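Exo beta-1,2-glucooligosaccharide sophorohydrolase (non-reducing end) (Parabacteroides distasonis ATCC 8503, PDB 5Z06) hydrolyses linear beta-1,2-glucan and beta-1,2-glucooligosaccharides of four or more units, acting from the non-reducing end to release sophorose. Local coordinates at residues G329-V334 with N681-L686; K360-H365 with G377-F382; V368-D373 with P385-G390; T589-A594 with T610-G615; A616-P621 with T672-N677. All blocks are in the same frame, centred on the assembly; numbering follows the deposited sequence.

Interaction 1 of 5, residues G329-V334 with N681-L686; sequences GIMAIV and NLLWNL
M331 and V334 of helix 323-338 receive L683 of helix 682-688, a packing of two helices within the (alpha/alpha)6 toroid of this glycosidase. It illustrates how steeply crossed helices mesh: the axes approach to 10.6 Å at an angle of 109°, leaving room for only a small patch of interlocking side chains. L683 is the main bump. Its CD1 enters the hollow beside M331, where it lies 3.6 Å from M331 O, and also meets V334 CG1 at 3.9 Å. The thioether chain of M331 bends at its end and lays CE against L683 CB, 4.0 Å away, the two side chains crossing obliquely. V673 of helix 665-680 touches both M331 and L683 and continues the apolar packing. An alanine in place of L683 would probably open a gap between M331 and V334 and leave V334 CG1 without one of its supports. The bump in return is that same CG1; anti to the backbone N (chi1 167°), it is the branch that faces the other helix, lying in the shallow hollow formed by L682, L683 and L686. There V334 CG1 meets L686 CD1 tip to tip at 3.6 Å.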
# COMPACT_ATOMS: atom_id res chain seq x y z
N GLY A 329 -4.71 -3.36 12.18
CA GLY A 329 -4.56 -4.73 11.80
C GLY A 329 -4.97 -5.67 12.90
O GLY A 329 -5.57 -6.70 12.66
N ILE A 330 -4.60 -5.29 14.10
CA ILE A 330 -5.06 -5.94 15.32
C ILE A 330 -6.57 -6.11 15.29
O ILE A 330 -7.09 -7.18 15.60
CB ILE A 330 -4.57 -5.11 16.53
CG1 ILE A 330 -3.15 -5.57 16.88
CG2 ILE A 330 -5.51 -5.19 17.72
CD1 ILE A 330 -2.42 -4.61 17.80
N MET A 331 -7.25 -5.04 14.89
CA MET A 331 -8.70 -5.05 14.76
C MET A 331 -9.18 -5.91 13.60
O MET A 331 -10.15 -6.63 13.76
CB MET A 331 -9.25 -3.63 14.65
CG MET A 331 -8.96 -2.90 15.94
SD MET A 331 -9.13 -1.15 15.69
CE MET A 331 -10.83 -1.04 16.14
N ALA A 332 -8.45 -5.86 12.48
CA ALA A 332 -8.68 -6.76 11.37
C ALA A 332 -8.52 -8.20 11.81
O ALA A 332 -9.29 -9.07 11.38
CB ALA A 332 -7.74 -6.46 10.20
N ILE A 333 -7.53 -8.48 12.66
CA ILE A 333 -7.34 -9.84 13.12
C ILE A 333 -8.49 -10.29 14.03
O ILE A 333 -9.01 -11.40 13.88
CB ILE A 333 -5.97 -10.05 13.79
CG1 ILE A 333 -4.86 -9.89 12.78
CG2 ILE A 333 -5.89 -11.46 14.35
CD1 ILE A 333 -3.48 -9.65 13.36
N VAL A 334 -8.94 -9.42 14.92
CA VAL A 334 -10.09 -9.75 15.75
C VAL A 334 -11.30 -10.10 14.87
O VAL A 334 -11.97 -11.13 15.09
CB VAL A 334 -10.41 -8.62 16.72
CG1 VAL A 334 -11.77 -8.78 17.37
CG2 VAL A 334 -9.35 -8.56 17.80
N ASN A 681 -21.22 -4.49 13.82
CA ASN A 681 -20.75 -3.55 14.84
C ASN A 681 -19.66 -4.13 15.76
O ASN A 681 -19.44 -3.60 16.85
CB ASN A 681 -21.91 -3.04 15.74
CG ASN A 681 -22.95 -2.22 14.99
OD1 ASN A 681 -22.66 -1.56 13.99
ND2 ASN A 681 -24.15 -2.23 15.51
N LEU A 682 -18.95 -5.17 15.31
CA LEU A 682 -18.09 -5.95 16.20
C LEU A 682 -17.03 -5.12 16.92
O LEU A 682 -16.98 -5.10 18.15
CB LEU A 682 -17.38 -7.06 15.44
CG LEU A 682 -16.40 -7.88 16.25
CD1 LEU A 682 -17.15 -8.72 17.29
CD2 LEU A 682 -15.59 -8.75 15.31
N LEU A 683 -16.19 -4.44 16.15
CA LEU A 683 -15.05 -3.72 16.71
C LEU A 683 -15.54 -2.54 17.52
O LEU A 683 -15.03 -2.25 18.59
CB LEU A 683 -14.09 -3.24 15.62
CG LEU A 683 -13.32 -4.32 14.86
CD1 LEU A 683 -12.89 -5.47 15.75
CD2 LEU A 683 -14.12 -4.83 13.68
N TRP A 684 -16.53 -1.85 17.00
CA TRP A 684 -17.19 -0.80 17.74
C TRP A 684 -17.70 -1.29 19.08
O TRP A 684 -17.38 -0.68 20.11
CB TRP A 684 -18.35 -0.26 16.95
CG TRP A 684 -18.00 0.63 15.87
CD1 TRP A 684 -16.88 1.36 15.73
CD2 TRP A 684 -18.85 0.99 14.79
NE1 TRP A 684 -16.95 2.13 14.62
CE2 TRP A 684 -18.16 1.95 14.02
CE3 TRP A 684 -20.15 0.62 14.41
CZ2 TRP A 684 -18.70 2.51 12.87
CZ3 TRP A 684 -20.68 1.17 13.26
CH2 TRP A 684 -19.96 2.12 12.51
N ASN A 685 -18.47 -2.39 19.08
CA ASN A 685 -19.04 -2.91 20.32
C ASN A 685 -17.93 -3.29 21.29
O ASN A 685 -18.02 -2.98 22.48
CB ASN A 685 -20.01 -4.05 20.07
CG ASN A 685 -21.26 -3.59 19.34
OD1 ASN A 685 -21.52 -2.38 19.25
ND2 ASN A 685 -22.02 -4.52 18.80
N LEU A 686 -16.85 -3.87 20.77
CA LEU A 686 -15.74 -4.24 21.62
C LEU A 686 -15.12 -3.01 22.27
O LEU A 686 -15.12 -2.87 23.49
CB LEU A 686 -14.69 -5.00 20.81
CG LEU A 686 -15.09 -6.43 20.45
CD1 LEU A 686 -14.13 -6.94 19.39
CD2 LEU A 686 -15.10 -7.35 21.67

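Interaction 2 of 5, residues K360-H365 with G377-F382; sequences KADKFH and GKTVAF
D362 sets its carboxylate against the folded end of the K378 chain, with D362 OD1 2.8 Å from K378 NZ on the syn side. The lysine doubles back through bends at its second and third torsions, which brings NZ back to the acid, near the carboxylate plane, to complete a salt bridge; a weak second bond runs from NZ to D362 OD2. That oxygen also accepts T379 N at 3.0 Å, the donor standing above the carboxylate plane. Both carboxylate oxygens are therefore engaged. The contact closes an excursion of the chain between helix 344-360 and strand 390-391, among the loops that join elements of the (alpha/alpha)6 domain, and backbone seals it: D362 N donates to G377 O at 2.9 Å, nearly straight at 169°. G377 has positive phi, and a side chain there would press on the CA of A361. K363, pointing away from 377-382, gives NZ to A361 O at 2.8 Å and to L358 O, near the end of helix 344-360. Beyond the acid, F364 and T379 meet tip to tip. T379 OG1 lies in the ring plane at the edge, 3.1 Å from F364 CE2, while the T379 hydroxyl is hydrogen-bonded to S369 OG.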
# COMPACT_ATOMS: atom_id res chain seq x y z
N LYS A 360 8.24 -5.17 24.96
CA LYS A 360 9.65 -4.93 24.78
C LYS A 360 9.98 -3.73 23.90
O LYS A 360 11.10 -3.29 23.92
CB LYS A 360 10.30 -6.16 24.18
CG LYS A 360 10.28 -7.36 25.11
CD LYS A 360 11.02 -8.55 24.52
CE LYS A 360 10.39 -9.05 23.22
NZ LYS A 360 10.87 -10.40 22.80
N ALA A 361 9.04 -3.25 23.10
CA ALA A 361 9.35 -2.16 22.20
C ALA A 361 9.73 -0.88 22.97
O ALA A 361 9.25 -0.66 24.08
CB ALA A 361 8.18 -1.89 21.29
N ASP A 362 10.59 -0.05 22.37
CA ASP A 362 10.89 1.29 22.92
C ASP A 362 9.59 2.03 23.24
O ASP A 362 8.64 2.03 22.43
CB ASP A 362 11.66 2.18 21.93
CG ASP A 362 13.05 1.67 21.62
OD1 ASP A 362 13.61 0.90 22.45
OD2 ASP A 362 13.57 2.07 20.54
N LYS A 363 9.57 2.65 24.41
CA LYS A 363 8.51 3.55 24.80
C LYS A 363 9.08 4.94 24.91
O LYS A 363 10.27 5.13 25.14
CB LYS A 363 7.90 3.17 26.15
CG LYS A 363 7.42 1.74 26.25
CD LYS A 363 6.54 1.35 25.07
CE LYS A 363 5.90 0.02 25.32
NZ LYS A 363 6.93 -1.01 25.58
N PHE A 364 8.19 5.91 24.74
CA PHE A 364 8.53 7.33 24.78
C PHE A 364 7.44 7.95 25.60
O PHE A 364 6.36 8.28 25.09
CB PHE A 364 8.61 7.85 23.35
CG PHE A 364 9.60 7.10 22.52
CD1 PHE A 364 10.98 7.35 22.65
CD2 PHE A 364 9.17 6.07 21.67
CE1 PHE A 364 11.89 6.63 21.90
CE2 PHE A 364 10.08 5.34 20.93
CZ PHE A 364 11.45 5.62 21.04
N HIS A 365 7.71 8.02 26.91
CA HIS A 365 6.69 8.26 27.91
C HIS A 365 5.47 7.32 27.71
O HIS A 365 4.29 7.73 27.65
CB HIS A 365 6.37 9.76 27.97
CG HIS A 365 7.48 10.55 28.59
ND1 HIS A 365 7.63 10.67 29.95
CD2 HIS A 365 8.57 11.13 28.04
CE1 HIS A 365 8.72 11.36 30.21
NE2 HIS A 365 9.31 11.65 29.07
N GLY A 377 12.45 -4.40 18.39
CA GLY A 377 11.72 -3.51 19.28
C GLY A 377 12.22 -2.07 19.21
O GLY A 377 11.72 -1.20 19.93
N LYS A 378 13.19 -1.80 18.32
CA LYS A 378 13.82 -0.48 18.25
C LYS A 378 13.06 0.37 17.26
O LYS A 378 12.68 -0.09 16.17
CB LYS A 378 15.30 -0.57 17.82
CG LYS A 378 16.23 -1.35 18.75
CD LYS A 378 16.18 -0.89 20.20
CE LYS A 378 16.49 0.61 20.34
NZ LYS A 378 16.31 1.06 21.75
N THR A 379 12.84 1.62 17.64
CA THR A 379 12.24 2.61 16.79
C THR A 379 13.07 2.79 15.52
O THR A 379 14.29 2.70 15.53
CB THR A 379 12.08 3.90 17.57
OG1 THR A 379 11.04 3.70 18.52
CG2 THR A 379 11.76 5.13 16.66
N VAL A 380 12.36 2.98 14.41
CA VAL A 380 12.97 3.27 13.13
C VAL A 380 12.53 4.68 12.82
O VAL A 380 11.35 4.98 12.83
CB VAL A 380 12.50 2.28 12.03
CG1 VAL A 380 13.09 2.64 10.67
CG2 VAL A 380 12.86 0.85 12.42
N ALA A 381 13.50 5.55 12.53
CA ALA A 381 13.24 6.94 12.20
C ALA A 381 13.00 7.04 10.69
O ALA A 381 13.69 7.75 9.95
CB ALA A 381 14.41 7.80 12.66
N PHE A 382 11.96 6.35 10.25
CA PHE A 382 11.67 6.18 8.85
C PHE A 382 11.35 7.50 8.15
O PHE A 382 11.73 7.68 7.01
CB PHE A 382 10.51 5.21 8.67
CG PHE A 382 10.23 4.86 7.25
CD1 PHE A 382 11.19 4.22 6.48
CD2 PHE A 382 8.99 5.15 6.67
CE1 PHE A 382 10.94 3.88 5.17
CE2 PHE A 382 8.73 4.82 5.36
CZ PHE A 382 9.70 4.18 4.60

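Interaction 3 of 5, residues V368-D373 with P385-G390; sequences VSHFID and PKDNGG
The imidazole of H370 is turned with its edge to the water that joins it to D387: this water lies in the ring plane, 2.6 Å from H370 ND1, and donates to D387 OD2. On one face of the imidazole sits F371 CZ, 3.2 Å above the plane and offset toward the rim. F371 returns the contact, since H370 CD2 lies over one face of the benzene ring, again near its rim. F383 meets both rings from nearby. With CG anti to the backbone N (chi1 -168°), the imidazole lies beside the F371 ring. A glycerol, probably from the crystallisation liquor, lies about 4 Å from the H370 side chain and may mark a pocket.

A second water works nearer the backbone. It accepts H370 N at 3.0 Å and has D387 OD1 and G389 O within donating distance, though more acceptors surround it than its protons can serve. Where the segments touch directly, they do so through carbon and carbonyl oxygen: S369 CA lies 3.1 Å from G389 O and G390 CA 3.6 Å from V368 O, both CA-H...O contacts. S369 OG turns back to donate to F371 O at 2.7 Å, at the start of strand 371-373.

No direct hydrogen bond joins the segments. Two waters therefore mediate the polar link between H370 and the inverse gamma turn centred on D387, within an (alpha/alpha)6 domain.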
# COMPACT_ATOMS: atom_id res chain seq x y z
N VAL A 368 4.37 4.74 21.81
CA VAL A 368 5.25 4.09 20.86
C VAL A 368 5.55 5.04 19.73
O VAL A 368 4.84 6.02 19.49
CB VAL A 368 4.66 2.77 20.28
CG1 VAL A 368 4.50 1.72 21.36
CG2 VAL A 368 3.32 2.99 19.56
N SER A 369 6.63 4.74 19.03
CA SER A 369 6.94 5.40 17.79
C SER A 369 6.04 4.88 16.66
O SER A 369 5.38 3.85 16.78
CB SER A 369 8.38 5.12 17.40
OG SER A 369 8.61 3.74 17.29
N HIS A 370 6.06 5.62 15.57
CA HIS A 370 5.33 5.27 14.38
C HIS A 370 5.84 3.96 13.83
O HIS A 370 5.07 3.08 13.48
CB HIS A 370 5.56 6.36 13.34
CG HIS A 370 4.65 6.28 12.15
ND1 HIS A 370 4.35 7.39 11.41
CD2 HIS A 370 3.99 5.24 11.58
CE1 HIS A 370 3.55 7.04 10.42
NE2 HIS A 370 3.30 5.75 10.50
N PHE A 371 7.17 3.86 13.74
CA PHE A 371 7.80 2.72 13.15
C PHE A 371 8.71 2.05 14.15
O PHE A 371 9.43 2.72 14.90
CB PHE A 371 8.57 3.15 11.95
CG PHE A 371 7.72 3.80 10.93
CD1 PHE A 371 6.86 3.03 10.15
CD2 PHE A 371 7.75 5.18 10.74
CE1 PHE A 371 6.04 3.63 9.20
CE2 PHE A 371 6.96 5.78 9.78
CZ PHE A 371 6.10 5.00 8.99
N ILE A 372 8.63 0.73 14.17
CA ILE A 372 9.47 -0.09 15.00
C ILE A 372 10.03 -1.22 14.14
O ILE A 372 9.35 -1.72 13.23
CB ILE A 372 8.70 -0.67 16.18
CG1 ILE A 372 7.82 0.41 16.84
CG2 ILE A 372 9.67 -1.29 17.18
CD1 ILE A 372 6.89 -0.10 17.94
N ASP A 373 11.26 -1.60 14.43
CA ASP A 373 11.85 -2.75 13.79
C ASP A 373 11.30 -3.94 14.56
O ASP A 373 11.58 -4.11 15.74
CB ASP A 373 13.39 -2.67 13.81
CG ASP A 373 14.05 -3.81 13.08
OD1 ASP A 373 13.58 -4.96 13.15
OD2 ASP A 373 15.08 -3.57 12.44
N PRO A 385 15.26 11.84 10.87
CA PRO A 385 15.91 11.76 12.19
C PRO A 385 15.18 12.50 13.32
O PRO A 385 15.40 12.21 14.47
CB PRO A 385 17.31 12.35 11.92
CG PRO A 385 17.06 13.35 10.81
CD PRO A 385 16.03 12.68 9.93
N LYS A 386 14.30 13.43 12.99
CA LYS A 386 13.48 14.09 14.02
C LYS A 386 12.39 13.19 14.57
O LYS A 386 12.01 13.30 15.74
CB LYS A 386 12.88 15.38 13.48
CG LYS A 386 13.93 16.38 13.04
CD LYS A 386 13.32 17.67 12.54
CE LYS A 386 14.42 18.66 12.25
NZ LYS A 386 13.83 19.85 11.60
N ASP A 387 11.91 12.27 13.74
CA ASP A 387 10.78 11.44 14.13
C ASP A 387 11.30 10.13 14.62
O ASP A 387 11.05 9.07 14.02
CB ASP A 387 9.76 11.26 13.00
CG ASP A 387 8.54 10.46 13.44
OD1 ASP A 387 8.25 10.42 14.66
OD2 ASP A 387 7.91 9.84 12.56
N ASN A 388 11.99 10.20 15.74
CA ASN A 388 12.74 9.07 16.25
C ASN A 388 12.28 8.66 17.64
O ASN A 388 12.98 7.98 18.36
CB ASN A 388 14.22 9.42 16.24
CG ASN A 388 14.60 10.40 17.34
OD1 ASN A 388 13.79 11.24 17.75
ND2 ASN A 388 15.82 10.26 17.85
N GLY A 389 11.07 9.09 18.01
CA GLY A 389 10.55 8.86 19.34
C GLY A 389 9.07 8.61 19.26
O GLY A 389 8.60 8.00 18.30
N GLY A 390 8.33 9.09 20.26
CA GLY A 390 6.89 8.85 20.27
C GLY A 390 6.13 9.53 19.14
O GLY A 390 6.43 10.66 18.73
O HOH W 1 5.43 9.56 12.33
O HOH W 2 7.85 8.01 15.70

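Interaction 4 of 5, residues T589-A594 with T610-G615; sequences TASDFA and TMAPTG
T589 N, T610 O and A612 N all grip one water, which accepts from the two nitrogens, at 3.2 Å from T589 N and 3.0 Å from A612 N, and donates to T610 O at 2.8 Å. It bridges two neighbouring pieces of beta structure in the (alpha/alpha)6 domain: the hairpin of strands 590-592 and 597-599, and the edge strand 610-611, which pairs with 652-653. No direct hydrogen bond joins the two segments, so this water is their polar link.

The side chains supply the rest. F593, its CG anti to the backbone N (chi1 -175°), swings its ring to T610, whose OG1 stands over one face, 3.2 Å above the plane and offset toward the rim. The hydroxyl there is hydrogen-bonded to N608 and N653, which fix it in place. A594 CB covers the opposite face over its centre, and W658 meets the ring edge-to-face. An alanine in place of F593 would probably leave T610 OG1 facing a gap and take from W658 the ring it meets edge-to-face.

Farther along, A612 CB nestles between T589 CG2 and S591 CB, 4.0 Å from the latter. T589 OG1 turns to F535 N. Its methyl is thereby left facing the start of helix 614-617, where glycine is fitting: a CB at G615 would crowd it, and T589 CG2 already lies 3.8 Å from G615 CA.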
# COMPACT_ATOMS: atom_id res chain seq x y z
N THR A 589 -8.80 9.86 -0.96
CA THR A 589 -8.11 9.81 0.31
C THR A 589 -6.60 9.68 0.04
O THR A 589 -6.13 9.67 -1.11
CB THR A 589 -8.64 8.66 1.21
OG1 THR A 589 -7.96 8.63 2.47
CG2 THR A 589 -8.47 7.33 0.57
N ALA A 590 -5.85 9.62 1.13
CA ALA A 590 -4.41 9.58 1.06
C ALA A 590 -3.91 8.25 0.56
O ALA A 590 -4.42 7.18 0.93
CB ALA A 590 -3.81 9.84 2.42
N SER A 591 -2.87 8.33 -0.26
CA SER A 591 -2.10 7.17 -0.63
C SER A 591 -0.81 7.61 -1.25
O SER A 591 -0.66 8.78 -1.66
CB SER A 591 -2.89 6.30 -1.63
OG SER A 591 -2.82 6.82 -2.95
N ASP A 592 0.11 6.67 -1.39
CA ASP A 592 1.20 6.87 -2.33
C ASP A 592 0.66 6.91 -3.76
O ASP A 592 -0.26 6.21 -4.10
CB ASP A 592 2.30 5.82 -2.16
CG ASP A 592 3.14 6.05 -0.92
OD1 ASP A 592 2.97 7.11 -0.26
OD2 ASP A 592 3.96 5.17 -0.59
N PHE A 593 1.23 7.80 -4.56
CA PHE A 593 0.96 7.84 -5.99
C PHE A 593 2.29 7.51 -6.67
O PHE A 593 3.10 6.79 -6.10
CB PHE A 593 0.33 9.20 -6.35
CG PHE A 593 -0.12 9.34 -7.79
CD1 PHE A 593 -0.68 8.27 -8.50
CD2 PHE A 593 0.05 10.58 -8.45
CE1 PHE A 593 -1.07 8.43 -9.82
CE2 PHE A 593 -0.32 10.73 -9.77
CZ PHE A 593 -0.90 9.66 -10.45
N ALA A 594 2.53 8.04 -7.85
CA ALA A 594 3.58 7.57 -8.74
C ALA A 594 4.97 7.87 -8.20
O ALA A 594 5.86 7.05 -8.28
CB ALA A 594 3.41 8.24 -10.09
N THR A 610 -6.45 9.79 -9.02
CA THR A 610 -5.99 8.69 -8.22
C THR A 610 -7.01 8.35 -7.17
O THR A 610 -7.34 9.20 -6.34
CB THR A 610 -4.71 9.05 -7.50
OG1 THR A 610 -3.78 9.49 -8.47
CG2 THR A 610 -4.16 7.84 -6.73
N MET A 611 -7.43 7.09 -7.18
CA MET A 611 -8.43 6.60 -6.27
C MET A 611 -7.83 5.45 -5.45
O MET A 611 -7.33 4.48 -6.01
CB MET A 611 -9.63 6.10 -7.07
CG MET A 611 -10.85 5.78 -6.21
SD MET A 611 -11.46 7.22 -5.30
CE MET A 611 -11.99 8.23 -6.68
N ALA A 612 -7.88 5.60 -4.13
CA ALA A 612 -7.45 4.56 -3.22
C ALA A 612 -8.69 3.79 -2.79
O ALA A 612 -9.58 4.36 -2.15
CB ALA A 612 -6.75 5.16 -2.01
N PRO A 613 -8.79 2.50 -3.15
CA PRO A 613 -9.99 1.73 -2.79
C PRO A 613 -10.38 1.80 -1.32
O PRO A 613 -11.56 1.65 -0.99
CB PRO A 613 -9.62 0.30 -3.17
CG PRO A 613 -8.61 0.45 -4.24
CD PRO A 613 -7.85 1.71 -3.96
N THR A 614 -9.41 2.01 -0.44
CA THR A 614 -9.70 2.08 0.98
C THR A 614 -10.71 3.19 1.30
O THR A 614 -11.46 3.07 2.26
CB THR A 614 -8.43 2.20 1.83
OG1 THR A 614 -8.75 1.95 3.19
CG2 THR A 614 -7.79 3.59 1.70
N GLY A 615 -10.71 4.28 0.53
CA GLY A 615 -11.68 5.37 0.70
C GLY A 615 -13.12 4.91 0.77
O GLY A 615 -13.79 5.08 1.80
O HOH W 3 -7.64 8.56 -3.65

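Interaction 5 of 5, residues A616-P621 with T672-N677; sequences ALASFP and TVMIEN
A618 and M674 come within 5.0 Å at their CA atoms, where a type I turn from L617 to F620, following helix 614-617, lies against helix 665-680. The turn is closed by F620 N to L617 O at 3.2 Å, and the chain then continues into P621 along the flank of the longer helix. In this (alpha/alpha)6 domain the turn joins helix 614-617 to the packing of helix 665-680.

M674 carries the centre. Bent at the second and third torsions (chi2 -66°), its chain keeps CB, CG and CE near the A618 carbonyl, A618 O lying 3.0 Å from M674 CB. P621 crosses it at about a right angle, its CD 3.7 Å from M674 CB and its CG 3.3 Å from M674 O. Next to this, I675 CG1 comes at a slant to the ring atom F620 CD2, 3.6 Å away, while L617 O lies in plane at the edge of the F620 ring. L288 of helix 284-297 touches both F620 and I675.

N677 offers ND2 weakly to M674 SD; its stronger partner is L542 O, and its OD1 accepts W684 N.

The chemistry is thus almost wholly apolar, with no hydrogen bond between turn and helix. Carbonyl oxygens meet carbon groups at close range, so the fit depends mainly on shape and on backbone held by bonds made within each segment.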
# COMPACT_ATOMS: atom_id res chain seq x y z
N ALA A 616 -13.59 4.29 -0.31
CA ALA A 616 -14.98 3.80 -0.36
C ALA A 616 -15.20 2.64 0.58
O ALA A 616 -16.22 2.54 1.29
CB ALA A 616 -15.34 3.37 -1.77
N LEU A 617 -14.23 1.74 0.61
CA LEU A 617 -14.47 0.44 1.21
C LEU A 617 -14.52 0.52 2.72
O LEU A 617 -15.39 -0.08 3.34
CB LEU A 617 -13.42 -0.55 0.75
CG LEU A 617 -13.46 -0.78 -0.77
CD1 LEU A 617 -12.23 -1.55 -1.18
CD2 LEU A 617 -14.73 -1.49 -1.18
N ALA A 618 -13.64 1.31 3.31
CA ALA A 618 -13.66 1.49 4.76
C ALA A 618 -14.75 2.47 5.18
O ALA A 618 -14.94 2.72 6.37
CB ALA A 618 -12.30 1.93 5.26
N SER A 619 -15.45 3.06 4.21
CA SER A 619 -16.61 3.88 4.48
C SER A 619 -17.89 3.07 4.60
O SER A 619 -18.93 3.66 4.84
CB SER A 619 -16.75 4.97 3.42
OG SER A 619 -15.65 5.85 3.51
N PHE A 620 -17.82 1.76 4.43
CA PHE A 620 -18.99 0.89 4.52
C PHE A 620 -20.07 1.25 5.55
O PHE A 620 -21.24 1.39 5.18
CB PHE A 620 -18.60 -0.58 4.69
CG PHE A 620 -18.94 -1.40 3.51
CD1 PHE A 620 -20.24 -1.82 3.33
CD2 PHE A 620 -18.00 -1.64 2.52
CE1 PHE A 620 -20.60 -2.52 2.20
CE2 PHE A 620 -18.34 -2.35 1.39
CZ PHE A 620 -19.64 -2.79 1.24
N PRO A 621 -19.69 1.45 6.82
CA PRO A 621 -20.75 1.68 7.83
C PRO A 621 -21.53 2.95 7.61
O PRO A 621 -22.65 3.05 8.06
CB PRO A 621 -19.99 1.79 9.15
CG PRO A 621 -18.62 1.34 8.87
CD PRO A 621 -18.35 1.47 7.41
N THR A 672 -11.31 -4.22 6.20
CA THR A 672 -11.81 -5.36 6.97
C THR A 672 -12.64 -4.88 8.15
O THR A 672 -13.74 -5.35 8.37
CB THR A 672 -10.65 -6.21 7.48
OG1 THR A 672 -9.87 -6.65 6.36
CG2 THR A 672 -11.14 -7.45 8.29
N VAL A 673 -12.10 -3.91 8.87
CA VAL A 673 -12.65 -3.51 10.14
C VAL A 673 -13.96 -2.79 9.96
O VAL A 673 -14.93 -3.09 10.65
CB VAL A 673 -11.68 -2.59 10.89
CG1 VAL A 673 -12.37 -1.93 12.09
CG2 VAL A 673 -10.48 -3.39 11.36
N MET A 674 -14.00 -1.84 9.03
CA MET A 674 -15.23 -1.07 8.81
C MET A 674 -16.27 -1.89 8.09
O MET A 674 -17.46 -1.73 8.34
CB MET A 674 -14.93 0.24 8.08
CG MET A 674 -14.06 1.14 8.93
SD MET A 674 -14.95 1.66 10.40
CE MET A 674 -15.22 3.38 10.01
N ILE A 675 -15.85 -2.78 7.21
CA ILE A 675 -16.82 -3.76 6.70
C ILE A 675 -17.44 -4.45 7.88
O ILE A 675 -18.67 -4.50 7.97
CB ILE A 675 -16.23 -4.76 5.69
CG1 ILE A 675 -16.03 -4.01 4.35
CG2 ILE A 675 -17.18 -5.94 5.48
CD1 ILE A 675 -15.25 -4.76 3.30
N GLU A 676 -16.61 -4.90 8.81
CA GLU A 676 -17.09 -5.64 9.95
C GLU A 676 -18.02 -4.82 10.82
O GLU A 676 -19.00 -5.35 11.28
CB GLU A 676 -15.94 -6.19 10.80
CG GLU A 676 -16.36 -7.27 11.80
CD GLU A 676 -17.10 -8.41 11.12
OE1 GLU A 676 -16.62 -8.90 10.08
OE2 GLU A 676 -18.18 -8.78 11.60
N ASN A 677 -17.71 -3.54 11.03
CA ASN A 677 -18.56 -2.68 11.83
C ASN A 677 -19.89 -2.49 11.16
O ASN A 677 -20.90 -2.43 11.84
CB ASN A 677 -17.89 -1.33 12.12
CG ASN A 677 -16.86 -1.42 13.23
OD1 ASN A 677 -16.97 -2.24 14.14
ND2 ASN A 677 -15.88 -0.54 13.18

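Interactions 1 and 5 are buried and touch: their centres lie 11 Å apart, P621 packs on W684, and interaction 1 uses helix 682-688 and interaction 5 helix 665-680, which follow each other in the chain. Interactions 2 and 3, centres 6 Å apart, are a second pair whose segments alternate along the chain, linked by a probable hydrogen bond between D373 N and K378 O. Interaction 4 adjoins interaction 5 in sequence through helix 614-617 and lies nearest the chain centre. Chemistry follows place: the helix-lined contacts 1 and 5 are apolar, buried interactions 3 and 4 use water as well as carbon, and partly buried interaction 2 alone has a salt bridge between its two segments.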